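PDB 4R0M: McyG protein from Microcystis aeruginosa PCC 7806, which probably activates phenylalanine or a related aromatic acid as its adenylate and loads it onto a carrier domain in microcystin biosynthesis. Local coordinates for residues 116-121 with 187-192. Sequence-based numbering, arbitrary orientation.
Sequences LENVWK and GMPKGV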
loop_
_atom_site.group_PDB
_atom_site.type_symbol
_atom_site.label_atom_id
_atom_site.label_comp_id
_atom_site.label_asym_id
_atom_site.label_seq_id
_atom_site.Cartn_x
_atom_site.Cartn_y
_atom_site.Cartn_z
ATOM N N LEU A 116 -13.301 10.423 2.447
ATOM C CA LEU A 116 -13.401 11.104 3.736
ATOM C C LEU A 116 -14.856 11.366 4.127
ATOM O O LEU A 116 -15.256 11.072 5.256
ATOM C CB LEU A 116 -12.601 12.414 3.723
ATOM C CG LEU A 116 -12.797 13.414 4.869
ATOM C CD1 LEU A 116 -12.341 12.853 6.213
ATOM C CD2 LEU A 116 -12.078 14.717 4.557
ATOM N N GLU A 117 -15.637 11.906 3.191
ATOM C CA GLU A 117 -17.054 12.198 3.424
ATOM C C GLU A 117 -17.891 10.933 3.610
ATOM O O GLU A 117 -18.765 10.893 4.477
ATOM C CB GLU A 117 -17.630 13.065 2.297
ATOM C CG GLU A 117 -17.076 14.483 2.274
ATOM C CD GLU A 117 -17.658 15.350 1.171
ATOM O OE1 GLU A 117 -18.595 14.913 0.472
ATOM O OE2 GLU A 117 -17.175 16.486 1.003
ATOM N N ASN A 118 -17.620 9.911 2.798
ATOM C CA ASN A 118 -18.348 8.643 2.884
ATOM C C ASN A 118 -18.096 7.914 4.199
ATOM O O ASN A 118 -19.039 7.488 4.866
ATOM C CB ASN A 118 -18.019 7.727 1.697
ATOM C CG ASN A 118 -18.721 8.147 0.413
ATOM O OD1 ASN A 118 -19.734 8.849 0.439
ATOM N ND2 ASN A 118 -18.185 7.707 -0.720
ATOM N N VAL A 119 -16.821 7.784 4.562
ATOM C CA VAL A 119 -16.419 7.149 5.813
ATOM C C VAL A 119 -17.007 7.913 7.001
ATOM O O VAL A 119 -17.528 7.306 7.939
ATOM C CB VAL A 119 -14.878 7.036 5.922
ATOM C CG1 VAL A 119 -14.448 6.598 7.315
ATOM C CG2 VAL A 119 -14.342 6.070 4.874
ATOM N N TRP A 120 -16.938 9.243 6.936
ATOM C CA TRP A 120 -17.506 10.122 7.962
ATOM C C TRP A 120 -18.969 9.853 8.195
ATOM O O TRP A 120 -19.427 9.843 9.340
ATOM C CB TRP A 120 -17.278 11.581 7.579
ATOM C CG TRP A 120 -17.769 12.600 8.579
ATOM C CD1 TRP A 120 -17.147 13.009 9.756
ATOM C CD2 TRP A 120 -18.993 13.408 8.496
ATOM N NE1 TRP A 120 -17.888 13.974 10.395
ATOM C CE2 TRP A 120 -19.005 14.260 9.694
ATOM C CE3 TRP A 120 -20.045 13.503 7.590
ATOM C CZ2 TRP A 120 -20.033 15.157 9.947
ATOM C CZ3 TRP A 120 -21.076 14.410 7.858
ATOM C CH2 TRP A 120 -21.068 15.216 9.007
ATOM N N LYS A 121 -19.709 9.625 7.111
ATOM C CA LYS A 121 -21.136 9.307 7.193
ATOM C C LYS A 121 -21.377 7.891 7.726
ATOM O O LYS A 121 -22.286 7.674 8.530
ATOM C CB LYS A 121 -21.815 9.503 5.831
ATOM C CG LYS A 121 -21.962 10.966 5.435
ATOM C CD LYS A 121 -22.333 11.141 3.968
ATOM C CE LYS A 121 -22.355 12.616 3.591
ATOM N NZ LYS A 121 -22.923 12.856 2.233
ATOM N N GLY A 187 -18.802 1.674 -5.698
ATOM C CA GLY A 187 -19.613 2.105 -4.559
ATOM C C GLY A 187 -18.861 2.500 -3.302
ATOM O O GLY A 187 -17.853 3.208 -3.363
HETATM N N MSE A 188 -19.365 2.031 -2.161
HETATM C CA MSE A 188 -18.877 2.447 -0.842
HETATM C C MSE A 188 -17.587 1.756 -0.461
HETATM O O MSE A 188 -17.323 0.637 -0.911
HETATM C CB MSE A 188 -19.964 2.164 0.202
HETATM C CG MSE A 188 -21.210 3.032 0.012
HETATM SE SE MSE A 188 -20.837 4.931 0.410
HETATM C CE MSE A 188 -21.893 5.097 2.067
ATOM N N PRO A 189 -16.755 2.422 0.369
ATOM C CA PRO A 189 -15.503 1.829 0.848
ATOM C C PRO A 189 -15.711 0.715 1.879
ATOM O O PRO A 189 -16.707 0.716 2.606
ATOM C CB PRO A 189 -14.775 3.017 1.484
ATOM C CG PRO A 189 -15.860 3.955 1.883
ATOM C CD PRO A 189 -16.901 3.821 0.814
ATOM N N LYS A 190 -14.765 -0.218 1.934
ATOM C CA LYS A 190 -14.863 -1.381 2.810
ATOM C C LYS A 190 -13.983 -1.189 4.047
ATOM O O LYS A 190 -12.774 -0.979 3.931
ATOM C CB LYS A 190 -14.471 -2.660 2.057
ATOM C CG LYS A 190 -14.839 -2.665 0.574
ATOM C CD LYS A 190 -14.931 -4.067 -0.020
ATOM C CE LYS A 190 -13.574 -4.728 -0.217
ATOM N NZ LYS A 190 -12.814 -4.174 -1.373
ATOM N N GLY A 191 -14.597 -1.260 5.225
ATOM C CA GLY A 191 -13.903 -1.000 6.485
ATOM C C GLY A 191 -13.337 -2.231 7.161
ATOM O O GLY A 191 -14.065 -2.980 7.814
ATOM N N VAL A 192 -12.030 -2.428 7.017
ATOM C CA VAL A 192 -11.360 -3.589 7.594
ATOM C C VAL A 192 -11.136 -3.399 9.094
ATOM O O VAL A 192 -10.456 -2.463 9.515
ATOM C CB VAL A 192 -10.022 -3.890 6.884
ATOM C CG1 VAL A 192 -9.349 -5.106 7.504
ATOM C CG2 VAL A 192 -10.245 -4.109 5.391
#
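Asn118 and Val119 on helix 111-122 face Met188 and Pro189, just ahead of Lys190 in the chain. The CA atoms of Asn118 and Met188 are 7.2 Å apart. The CA of Val119 is 7.3 Å from the CA of Pro189, so two consecutive residues of the helix match two consecutive residues of 187-192. No hydrogen bond joins the segments, which bury 168 Å² in total.

Met188 is modelled as selenomethionine. Its SE lies over the flat face of the Asn118 amide, 3.8 Å from CG of Asn118. Met188 SE sits above the amide plane, about equally far from OD1 and ND2 of Asn118 (4.1 and 4.0 Å). The Met188 chain is bent at chi2 (-68°), which turns SE back toward the helix. This residue is exposed and poorly ordered, so the detail is less certain here.

Pro189 makes the inner half of the contact. Its CG meets CG2 of Val119 at 4.0 Å, and its CD comes near CB of Asn118 at 4.2 Å. With chi1 at 170°, Val119 holds CG1 anti to the backbone N, and CG2, anti to the carbonyl carbon, is the branch that meets the proline. Val119 and Pro189 both also touch Phe181 on strand 176-182, the antiparallel partner of strand 190-195.

The GMPKG run of 187-191 belongs to the glycine-rich phosphate-binding loop motif of adenylate-forming enzymes. The side chain of Pro189 is about 11 Å from the bound phenylalanyl-adenylate. The contact thus packs this part of the motif on the helix by van der Waals forces, without directional bonds.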